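Local coordinates for NAD-dependent aldehyde dehydrogenase (PDB 5UJU), which probably oxidises aldehydes to carboxylic acids with NAD+ as the hydride acceptor, possibly including the gamma-semialdehyde of L-glutamate, at residues E125-A128 / R129-R132; L247-T250 / V251-R255; I357-R361 / D362-T366; G369-F373 / D374-Q378; A344-S347 / G348-T352. All coordinates share one frame; numbering follows the deposited sequence.

Interaction 1: E125-A128 / R129-R132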
# COMPACT_ATOMS: atom_id res chain seq x y z
N GLU A 125 -3.77 2.11 25.42
CA GLU A 125 -4.61 2.12 26.61
C GLU A 125 -5.89 1.31 26.38
O GLU A 125 -6.32 0.57 27.27
CB GLU A 125 -4.93 3.55 27.03
CG GLU A 125 -5.93 3.68 28.17
CD GLU A 125 -5.42 3.15 29.51
OE1 GLU A 125 -4.19 3.01 29.70
OE2 GLU A 125 -6.27 2.87 30.38
N ILE A 126 -6.50 1.46 25.21
CA ILE A 126 -7.67 0.64 24.89
C ILE A 126 -7.31 -0.85 25.00
O ILE A 126 -8.04 -1.63 25.62
CB ILE A 126 -8.20 0.97 23.48
CG1 ILE A 126 -8.74 2.42 23.43
CG2 ILE A 126 -9.24 -0.08 23.05
CD1 ILE A 126 -9.05 2.91 22.02
N LEU A 127 -6.15 -1.24 24.44
CA LEU A 127 -5.73 -2.64 24.49
C LEU A 127 -5.53 -3.13 25.92
O LEU A 127 -5.90 -4.27 26.26
CB LEU A 127 -4.44 -2.84 23.68
CG LEU A 127 -4.66 -2.66 22.17
CD1 LEU A 127 -3.39 -2.89 21.37
CD2 LEU A 127 -5.74 -3.63 21.74
N ALA A 128 -4.97 -2.28 26.79
CA ALA A 128 -4.82 -2.65 28.19
C ALA A 128 -6.18 -2.95 28.82
O ALA A 128 -6.33 -3.93 29.54
CB ALA A 128 -4.10 -1.54 28.96
N ARG A 129 -7.18 -2.11 28.52
CA ARG A 129 -8.50 -2.31 29.10
C ARG A 129 -9.20 -3.51 28.47
O ARG A 129 -9.96 -4.22 29.14
CB ARG A 129 -9.34 -1.05 28.95
CG ARG A 129 -8.69 0.18 29.59
CD ARG A 129 -9.69 1.29 29.87
NE ARG A 129 -9.02 2.50 30.36
CZ ARG A 129 -9.65 3.63 30.65
NH1 ARG A 129 -10.97 3.73 30.51
NH2 ARG A 129 -8.95 4.67 31.07
N LEU A 130 -8.99 -3.74 27.18
CA LEU A 130 -9.56 -4.93 26.57
C LEU A 130 -9.02 -6.19 27.23
O LEU A 130 -9.78 -7.11 27.53
CB LEU A 130 -9.28 -4.94 25.07
CG LEU A 130 -9.98 -3.87 24.22
CD1 LEU A 130 -9.47 -3.97 22.79
CD2 LEU A 130 -11.48 -4.07 24.26
N ASN A 131 -7.71 -6.21 27.53
CA ASN A 131 -7.15 -7.36 28.24
C ASN A 131 -7.83 -7.57 29.59
O ASN A 131 -8.15 -8.70 29.96
CB ASN A 131 -5.64 -7.21 28.42
CG ASN A 131 -5.01 -8.46 29.01
OD1 ASN A 131 -4.37 -8.41 30.05
ND2 ASN A 131 -5.19 -9.59 28.34
N ARG A 132 -8.07 -6.48 30.33
CA ARG A 132 -8.76 -6.63 31.61
C ARG A 132 -10.18 -7.15 31.45
O ARG A 132 -10.71 -7.74 32.39
CB ARG A 132 -8.79 -5.31 32.39
CG ARG A 132 -7.44 -4.86 32.91
CD ARG A 132 -7.60 -3.72 33.91
NE ARG A 132 -7.53 -2.41 33.27
CZ ARG A 132 -6.41 -1.79 32.95
NH1 ARG A 132 -5.23 -2.34 33.22
NH2 ARG A 132 -6.46 -0.60 32.36
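E125 and R129 form an i to i+4 salt bridge near the C-terminal end of helix 97-132, and R132 extends it into a small network. The side of the helix that carries I126, L127 and L130 is turned into the fold and closely packed. I126 and L130 lie side by side there and point the same way, with I126 CG2 3.9 Å from L130 CD1, while L127 brings its CD2 branch to the same methyl, also 3.9 Å from L130 CD1. F226 of helix 217-230 touches all three residues, and helix 158-175 borders L127 as well. Toward solvent the contact slackens. R132 is exposed, and the bend at its chi3 (-91°) folds the guanidinium back over A128, whose O sits 4.0 Å above its plane; the bridge from R132 NH2 to E125 OE2 is long at 4.0 Å. The E125 carboxylate itself has several partners, because its OE1 pairs with K16 and H17, and R129 NH2 has a second carboxylate partner in E260 of helix 245-260. The E125 carboxylate and R129 guanidinium planes stand 88° apart; R129 NE approaches E125 OE2 at 2.8 Å, using the anti lone pair of that oxygen, with an N-H...O angle of 162°.

Interaction 2: L247-T250 / V251-R255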
# COMPACT_ATOMS: atom_id res chain seq x y z
N LEU A 247 -17.58 -7.17 19.42
CA LEU A 247 -17.14 -5.87 18.94
C LEU A 247 -17.90 -4.72 19.59
O LEU A 247 -17.36 -3.62 19.68
CB LEU A 247 -17.25 -5.80 17.43
CG LEU A 247 -16.18 -6.68 16.77
CD1 LEU A 247 -16.50 -6.89 15.30
CD2 LEU A 247 -14.77 -6.07 16.95
N ALA A 248 -19.14 -4.94 20.04
CA ALA A 248 -19.85 -3.90 20.78
C ALA A 248 -19.15 -3.60 22.09
O ALA A 248 -18.96 -2.42 22.45
CB ALA A 248 -21.29 -4.33 21.04
N ILE A 249 -18.75 -4.64 22.82
CA ILE A 249 -17.94 -4.46 24.03
C ILE A 249 -16.66 -3.71 23.69
O ILE A 249 -16.26 -2.79 24.42
CB ILE A 249 -17.63 -5.83 24.67
CG1 ILE A 249 -18.90 -6.51 25.17
CG2 ILE A 249 -16.62 -5.69 25.80
CD1 ILE A 249 -18.67 -7.98 25.54
N THR A 250 -16.00 -4.09 22.59
CA THR A 250 -14.77 -3.44 22.17
C THR A 250 -14.99 -1.95 21.89
O THR A 250 -14.21 -1.09 22.34
CB THR A 250 -14.21 -4.13 20.91
OG1 THR A 250 -13.95 -5.52 21.19
CG2 THR A 250 -12.92 -3.47 20.50
N VAL A 251 -16.02 -1.63 21.12
CA VAL A 251 -16.31 -0.23 20.83
C VAL A 251 -16.60 0.55 22.11
O VAL A 251 -16.12 1.67 22.29
CB VAL A 251 -17.47 -0.12 19.82
CG1 VAL A 251 -17.94 1.33 19.74
CG2 VAL A 251 -17.03 -0.64 18.44
N ARG A 252 -17.38 -0.04 23.02
CA ARG A 252 -17.68 0.62 24.30
C ARG A 252 -16.40 1.01 25.03
O ARG A 252 -16.25 2.14 25.52
CB ARG A 252 -18.54 -0.30 25.17
CG ARG A 252 -18.94 0.27 26.55
CD ARG A 252 -19.35 -0.86 27.53
NE ARG A 252 -18.20 -1.61 28.06
CZ ARG A 252 -18.22 -2.89 28.41
NH1 ARG A 252 -19.34 -3.61 28.30
NH2 ARG A 252 -17.12 -3.47 28.88
N ILE A 253 -15.45 0.07 25.12
CA ILE A 253 -14.21 0.33 25.85
C ILE A 253 -13.37 1.37 25.11
O ILE A 253 -12.79 2.27 25.73
CB ILE A 253 -13.45 -0.99 26.08
CG1 ILE A 253 -14.24 -1.87 27.06
CG2 ILE A 253 -12.08 -0.71 26.64
CD1 ILE A 253 -13.64 -3.29 27.27
N ALA A 254 -13.32 1.29 23.77
CA ALA A 254 -12.61 2.30 22.99
C ALA A 254 -13.16 3.69 23.26
O ALA A 254 -12.40 4.65 23.44
CB ALA A 254 -12.71 1.99 21.50
N ARG A 255 -14.49 3.83 23.27
CA ARG A 255 -15.13 5.12 23.48
C ARG A 255 -14.86 5.66 24.87
O ARG A 255 -14.70 6.87 25.05
CB ARG A 255 -16.64 4.98 23.24
CG ARG A 255 -16.99 4.69 21.78
CD ARG A 255 -18.47 4.43 21.62
NE ARG A 255 -19.29 5.59 21.98
CZ ARG A 255 -19.62 6.55 21.13
NH1 ARG A 255 -19.18 6.51 19.87
NH2 ARG A 255 -20.36 7.57 21.52
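One face of the R252 guanidinium is approached by I249, whose CG2 lies 3.8 Å from R252 NH2; I249 O sits 4.2 Å above the guanidinium plane, offset toward its rim. The polar end looks outside the two segments, since NH1 makes a salt bridge with E136 of helix 134-145. R252 was modelled in two conformers, so these contacts describe one of them. In that conformer the chain leaves with CG opposite the backbone N (chi1 180°) and bends at chi3 (76°), which lays it beside I249, both side chains pointing the same way. I253, one turn on from I249, runs alongside it too, with I249 CG2 4.1 Å from I253 CD1. All of this lies on helix 245-260, the crossover helix of a beta-alpha-beta unit between the parallel strands 234-238 and 268-270, consistent with the nucleotide-binding domain of the aldehyde dehydrogenase fold. V251 rests on V268 and L270 of strand 268-270, and its CG2 also comes within 3.2 Å of L247 O; R255 NH1 is hydrogen-bonded to V268 O of the same strand. T250 faces other helices. Its OG1 is hydrogen-bonded to Y222 OH and to P246 O, so this buried hydroxyl has two partners, while L130 of helix 97-132 packs against the residue. The backbone keeps regular i to i+4 bonds, among them V251 N to L247 O at 2.8 Å and A254 N to T250 O at 2.9 Å.

Interaction 3: I357-R361 / D362-T366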
# COMPACT_ATOMS: atom_id res chain seq x y z
N ILE A 357 -5.97 -33.20 1.87
CA ILE A 357 -4.84 -33.99 2.36
C ILE A 357 -4.41 -34.92 1.23
O ILE A 357 -5.10 -35.90 0.92
CB ILE A 357 -5.22 -34.77 3.63
CG1 ILE A 357 -5.73 -33.79 4.71
CG2 ILE A 357 -4.02 -35.55 4.16
CD1 ILE A 357 -6.29 -34.46 5.94
N TYR A 358 -3.28 -34.61 0.59
CA TYR A 358 -2.81 -35.36 -0.57
C TYR A 358 -1.87 -36.48 -0.13
O TYR A 358 -0.90 -36.23 0.60
CB TYR A 358 -2.10 -34.45 -1.57
CG TYR A 358 -2.94 -33.29 -2.04
CD1 TYR A 358 -3.99 -33.48 -2.94
CD2 TYR A 358 -2.69 -32.00 -1.60
CE1 TYR A 358 -4.77 -32.41 -3.37
CE2 TYR A 358 -3.45 -30.93 -2.03
CZ TYR A 358 -4.48 -31.13 -2.91
OH TYR A 358 -5.23 -30.05 -3.31
N VAL A 359 -2.16 -37.70 -0.58
CA VAL A 359 -1.37 -38.89 -0.24
C VAL A 359 -1.14 -39.68 -1.53
O VAL A 359 -2.08 -39.86 -2.32
CB VAL A 359 -2.09 -39.74 0.82
CG1 VAL A 359 -1.23 -40.93 1.27
CG2 VAL A 359 -2.53 -38.88 2.04
N PRO A 360 0.08 -40.15 -1.81
CA PRO A 360 0.28 -40.96 -3.03
C PRO A 360 -0.58 -42.21 -2.98
O PRO A 360 -0.69 -42.86 -1.93
CB PRO A 360 1.77 -41.28 -3.00
CG PRO A 360 2.37 -40.19 -2.09
CD PRO A 360 1.33 -39.98 -1.05
N ARG A 361 -1.22 -42.52 -4.10
CA ARG A 361 -2.06 -43.71 -4.16
C ARG A 361 -1.28 -44.97 -3.82
O ARG A 361 -1.88 -45.97 -3.39
CB ARG A 361 -2.69 -43.86 -5.54
CG ARG A 361 -1.71 -44.23 -6.64
CD ARG A 361 -2.38 -44.22 -8.02
NE ARG A 361 -2.87 -42.89 -8.36
CZ ARG A 361 -4.14 -42.51 -8.24
NH1 ARG A 361 -5.05 -43.38 -7.80
NH2 ARG A 361 -4.50 -41.27 -8.56
N ASP A 362 0.04 -44.96 -3.99
CA ASP A 362 0.87 -46.11 -3.67
C ASP A 362 1.41 -46.08 -2.25
O ASP A 362 2.23 -46.93 -1.89
CB ASP A 362 2.03 -46.23 -4.67
CG ASP A 362 1.56 -46.55 -6.09
OD1 ASP A 362 0.53 -47.24 -6.25
OD2 ASP A 362 2.23 -46.11 -7.05
N GLY A 363 0.99 -45.12 -1.43
CA GLY A 363 1.44 -45.11 -0.06
C GLY A 363 2.68 -44.26 0.15
O GLY A 363 3.10 -43.47 -0.70
N ILE A 364 3.27 -44.42 1.34
CA ILE A 364 4.36 -43.56 1.78
C ILE A 364 5.40 -44.39 2.51
O ILE A 364 5.10 -45.43 3.09
CB ILE A 364 3.90 -42.41 2.72
CG1 ILE A 364 3.36 -42.96 4.05
CG2 ILE A 364 2.86 -41.50 2.04
CD1 ILE A 364 3.07 -41.87 5.08
N ARG A 365 6.63 -43.87 2.53
CA ARG A 365 7.66 -44.43 3.40
C ARG A 365 7.47 -43.92 4.82
O ARG A 365 7.11 -42.75 5.03
CB ARG A 365 9.05 -44.07 2.87
N THR A 366 7.68 -44.80 5.80
CA THR A 366 7.74 -44.38 7.20
C THR A 366 9.00 -44.95 7.83
O THR A 366 9.76 -45.68 7.20
CB THR A 366 6.52 -44.81 8.03
OG1 THR A 366 6.66 -46.19 8.40
CG2 THR A 366 5.21 -44.62 7.26
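P360, R361 and D362 carry most of this contact, with G363 closing it as a type I beta turn that runs from P360 to G363 at the end of strand 356-360. G363 N donates to P360 O at 2.9 Å in a bond nearly straight at hydrogen (164°), although it reaches the oxygen from above the carbonyl plane. The pyrrolidine ring of P360 points into the contact: its CB lies 3.4 Å from G363 O, and its CD meets I364 CG2 at 3.8 Å, the two side chains crossing at about a right angle. V359 adds CG1 at 4.2 Å from I364 CG2. V359 and I364 both also touch V376 on helix 373-388, so the apolar side of the turn continues into the interior. On the outer side, R361 and D362 cross with their charged planes 82° apart. The nearest approach of these side chains involves aliphatic carbon, D362 OD1 lying 3.8 Å from R361 CG, whereas R361 NE stays 5.9 Å from D362 OD1. R361, one of whose two deposited conformers is described, instead directs its guanidinium to D445 and D467. G363 has a phi of 93°, and with its psi a CB would press on the carbonyl O of D362, which favours glycine. The turn is thus closed by a backbone hydrogen bond and proline packing, without contact between the charged atoms of R361 and D362; the arginine charge is probably compensated by D445 and D467, at the ends of strands 440-445 and 460-466.

Interaction 4: G369-F373 / D374-Q378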
# COMPACT_ATOMS: atom_id res chain seq x y z
N GLY A 369 8.61 -48.73 8.27
CA GLY A 369 8.37 -49.40 7.00
C GLY A 369 7.37 -48.66 6.13
O GLY A 369 7.04 -47.49 6.36
N HIS A 370 6.86 -49.38 5.13
CA HIS A 370 5.93 -48.79 4.17
C HIS A 370 4.51 -48.74 4.72
O HIS A 370 4.07 -49.64 5.44
CB HIS A 370 5.94 -49.61 2.88
CG HIS A 370 5.03 -49.09 1.82
ND1 HIS A 370 5.39 -48.07 0.96
CD2 HIS A 370 3.78 -49.46 1.46
CE1 HIS A 370 4.40 -47.84 0.13
NE2 HIS A 370 3.41 -48.67 0.40
N ALA A 371 3.78 -47.68 4.37
CA ALA A 371 2.37 -47.55 4.73
C ALA A 371 1.57 -47.28 3.46
O ALA A 371 1.92 -46.40 2.68
CB ALA A 371 2.14 -46.43 5.75
N SER A 372 0.49 -48.03 3.28
CA SER A 372 -0.38 -47.87 2.13
C SER A 372 -1.22 -46.61 2.25
O SER A 372 -1.35 -45.99 3.31
CB SER A 372 -1.31 -49.08 1.99
OG SER A 372 -2.35 -49.02 2.96
N PHE A 373 -1.83 -46.23 1.12
CA PHE A 373 -2.78 -45.12 1.15
C PHE A 373 -3.89 -45.39 2.16
O PHE A 373 -4.18 -44.54 3.01
CB PHE A 373 -3.38 -44.88 -0.25
CG PHE A 373 -4.45 -43.80 -0.27
CD1 PHE A 373 -5.78 -44.12 0.01
CD2 PHE A 373 -4.13 -42.48 -0.54
CE1 PHE A 373 -6.76 -43.13 0.01
CE2 PHE A 373 -5.11 -41.48 -0.54
CZ PHE A 373 -6.43 -41.81 -0.27
N ASP A 374 -4.49 -46.59 2.12
CA ASP A 374 -5.60 -46.83 3.04
C ASP A 374 -5.13 -46.81 4.49
O ASP A 374 -5.88 -46.35 5.37
CB ASP A 374 -6.30 -48.15 2.73
CG ASP A 374 -6.83 -48.21 1.32
OD1 ASP A 374 -7.43 -47.22 0.85
OD2 ASP A 374 -6.70 -49.27 0.69
N GLU A 375 -3.90 -47.25 4.76
CA GLU A 375 -3.40 -47.17 6.12
C GLU A 375 -3.22 -45.72 6.57
O GLU A 375 -3.54 -45.38 7.72
CB GLU A 375 -2.09 -47.97 6.26
CG GLU A 375 -2.32 -49.48 6.11
CD GLU A 375 -1.06 -50.33 6.17
OE1 GLU A 375 0.03 -49.87 5.77
OE2 GLU A 375 -1.17 -51.47 6.66
N VAL A 376 -2.74 -44.84 5.70
CA VAL A 376 -2.62 -43.43 6.08
C VAL A 376 -4.00 -42.83 6.33
O VAL A 376 -4.23 -42.15 7.34
CB VAL A 376 -1.84 -42.64 5.02
CG1 VAL A 376 -1.87 -41.14 5.33
CG2 VAL A 376 -0.41 -43.12 4.94
N ALA A 377 -4.94 -43.08 5.41
CA ALA A 377 -6.28 -42.52 5.55
C ALA A 377 -6.95 -43.03 6.82
O ALA A 377 -7.58 -42.26 7.55
CB ALA A 377 -7.12 -42.87 4.33
N GLN A 378 -6.84 -44.33 7.09
CA GLN A 378 -7.44 -44.89 8.29
C GLN A 378 -6.77 -44.33 9.54
O GLN A 378 -7.43 -44.15 10.57
CB GLN A 378 -7.35 -46.42 8.28
CG GLN A 378 -8.37 -47.06 7.37
CD GLN A 378 -9.78 -46.63 7.72
OE1 GLN A 378 -10.15 -46.55 8.91
NE2 GLN A 378 -10.59 -46.36 6.70
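S372 and E375 face each other across the start of helix 373-388 as a capping box. S372 OG, placed between the backbone N and the carbonyl carbon (chi1 76°), accepts from E375 N at 3.0 Å. In return, the extended E375 side chain reaches back to S372 so that its OE1 accepts from S372 N at 3.1 Å, meeting the N-H on its anti side and 29° out of the carboxylate plane. The reciprocal bonds hold S372 at the N-cap, and E375 CG lies alongside S372 OG at 3.2 Å. The next pair is turned quite differently. The F373 ring and the D374 carboxylate cross at about a right angle, their planes 81° apart, with D374 OD1 at the ring edge 3.6 Å from F373 CD1. V376 and A377 come up from the first turn: V376 CG2 is 4.3 Å from A371 CB, and A377 CB is 4.3 Å from F373 CE1. Strand 369-371 leads straight into the helix through S372. F373 and A377 lie against V463 of strand 460-466, while V376 rests on V359 of strand 356-360 and I364 of strand 364-366, so the helix start packs on all three strands.

Interaction 5: A344-S347 / G348-T352. With NA (sodium ion), chain C.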
# COMPACT_ATOMS: atom_id res chain seq x y z
N ALA A 344 -10.13 -31.16 13.97
CA ALA A 344 -11.15 -31.15 15.02
C ALA A 344 -11.31 -29.80 15.70
O ALA A 344 -12.42 -29.48 16.16
CB ALA A 344 -10.80 -32.22 16.06
N LEU A 345 -10.24 -29.01 15.79
CA LEU A 345 -10.24 -27.72 16.47
C LEU A 345 -11.37 -26.83 15.97
O LEU A 345 -11.39 -26.44 14.80
CB LEU A 345 -8.89 -27.04 16.22
CG LEU A 345 -7.81 -27.06 17.29
CD1 LEU A 345 -6.65 -26.25 16.76
CD2 LEU A 345 -8.33 -26.47 18.59
N TYR A 346 -12.31 -26.51 16.86
CA TYR A 346 -13.42 -25.63 16.51
C TYR A 346 -14.18 -26.16 15.28
O TYR A 346 -14.72 -25.40 14.48
CB TYR A 346 -12.92 -24.19 16.31
CG TYR A 346 -13.98 -23.11 16.10
CD1 TYR A 346 -15.25 -23.22 16.64
CD2 TYR A 346 -13.68 -21.98 15.34
CE1 TYR A 346 -16.21 -22.21 16.43
CE2 TYR A 346 -14.61 -21.00 15.13
CZ TYR A 346 -15.87 -21.11 15.67
OH TYR A 346 -16.77 -20.11 15.42
N SER A 347 -14.20 -27.49 15.11
CA SER A 347 -14.98 -28.14 14.05
C SER A 347 -14.60 -27.60 12.67
O SER A 347 -15.46 -27.41 11.80
CB SER A 347 -16.49 -28.01 14.28
OG SER A 347 -16.88 -28.61 15.50
N GLY A 348 -13.30 -27.39 12.46
CA GLY A 348 -12.80 -26.95 11.17
C GLY A 348 -13.25 -25.57 10.74
O GLY A 348 -13.11 -25.22 9.56
N GLN A 349 -13.76 -24.76 11.68
CA GLN A 349 -14.26 -23.43 11.38
C GLN A 349 -13.19 -22.35 11.54
O GLN A 349 -13.52 -21.17 11.71
CB GLN A 349 -15.48 -23.12 12.27
CG GLN A 349 -16.68 -24.05 12.01
CD GLN A 349 -17.78 -23.95 13.06
OE1 GLN A 349 -18.91 -23.56 12.75
NE2 GLN A 349 -17.47 -24.32 14.31
N MET A 350 -11.92 -22.73 11.46
CA MET A 350 -10.83 -21.77 11.46
C MET A 350 -10.41 -21.53 10.01
O MET A 350 -10.41 -22.45 9.20
CB MET A 350 -9.65 -22.27 12.28
CG MET A 350 -10.06 -22.68 13.65
SD MET A 350 -8.68 -23.29 14.59
CE MET A 350 -7.78 -21.75 14.88
N CYS A 351 -10.09 -20.27 9.70
CA CYS A 351 -9.67 -19.96 8.34
C CYS A 351 -8.35 -20.64 7.97
O CYS A 351 -8.02 -20.73 6.78
CB CYS A 351 -9.55 -18.44 8.16
SG CYS A 351 -8.44 -17.66 9.33
N THR A 352 -7.61 -21.14 8.96
CA THR A 352 -6.32 -21.79 8.74
C THR A 352 -6.41 -23.31 8.76
O THR A 352 -5.38 -23.97 8.62
CB THR A 352 -5.34 -21.33 9.81
OG1 THR A 352 -5.97 -21.52 11.07
CG2 THR A 352 -4.98 -19.85 9.64
NA NA C . -12.57 -26.67 7.32
O HOH W 1 -14.07 -24.58 7.07
O HOH W 2 -13.12 -27.51 5.02
O HOH W 3 -10.38 -25.69 6.30
O HOH W 4 -11.43 -29.14 7.61
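Q349 begins at CB by lying over a face of the Y346 ring, 3.8 Å from its centroid in a CH-pi contact. The CB of Q349 is also close to the carbonyl, 3.3 Å from Y346 O, and its CG lies near both Y346 O and S347 O. CD comes near the ring at Y346 CE1. At the tip, NE2 lies over the ring face, 3.2 Å from Y346 CE1, and donates to Y346 O at 3.0 Å, nearly straight (166°), with the oxygen in the amide plane of the glutamine. The ring and amide planes stand 46° apart. Outside the segments, OE1 accepts from Q402 N and NE2 has a further acceptor in A400 O, so the amide is fixed in rotation from both ends. Q349 N reaches the same Y346 O at 3.0 Å, from the opposite face of that carbonyl, so one oxygen is gripped by two donors of one residue. The backbone here is a left-handed helical turn: Y346, S347 and G348 all have positive phi, and G348 N bonds to L345 O. It follows helix 332-344, and its last residue, G348, starts the Gly-Gln-x-Cys sequence (G348 to C351) known from the aldehyde dehydrogenase family. M350 lies along the edge of the same tyrosine ring, its CG 4.1 Å from Y346 CD2, and turns its sulfur toward L345. Y346 OH bonds to T145 O, tying the ring to the end of helix 134-145. G348 O binds the sodium ion at 2.7 Å, together with four waters and G458 O.

All five contacts are local and follow one another along the chain without nesting or crossing. Interaction 1 comes first, near the end of helix 97-132, and touches interaction 2 on helix 245-260 through R129 and L130 packing on I253, which joins the two helices. Next comes interaction 5, which bends the loop leaving helix 332-344 at the sodium site, its centre 27 Å from those of interactions 1 and 2. Interaction 3 then closes the turn between strands 356-360 and 364-366, and interaction 4 turns strand 369-371 into helix 373-388. The last two meet through a probable hydrogen bond from I364 N to A371 O between adjacent strands, across the chain's centre from interactions 1 and 2.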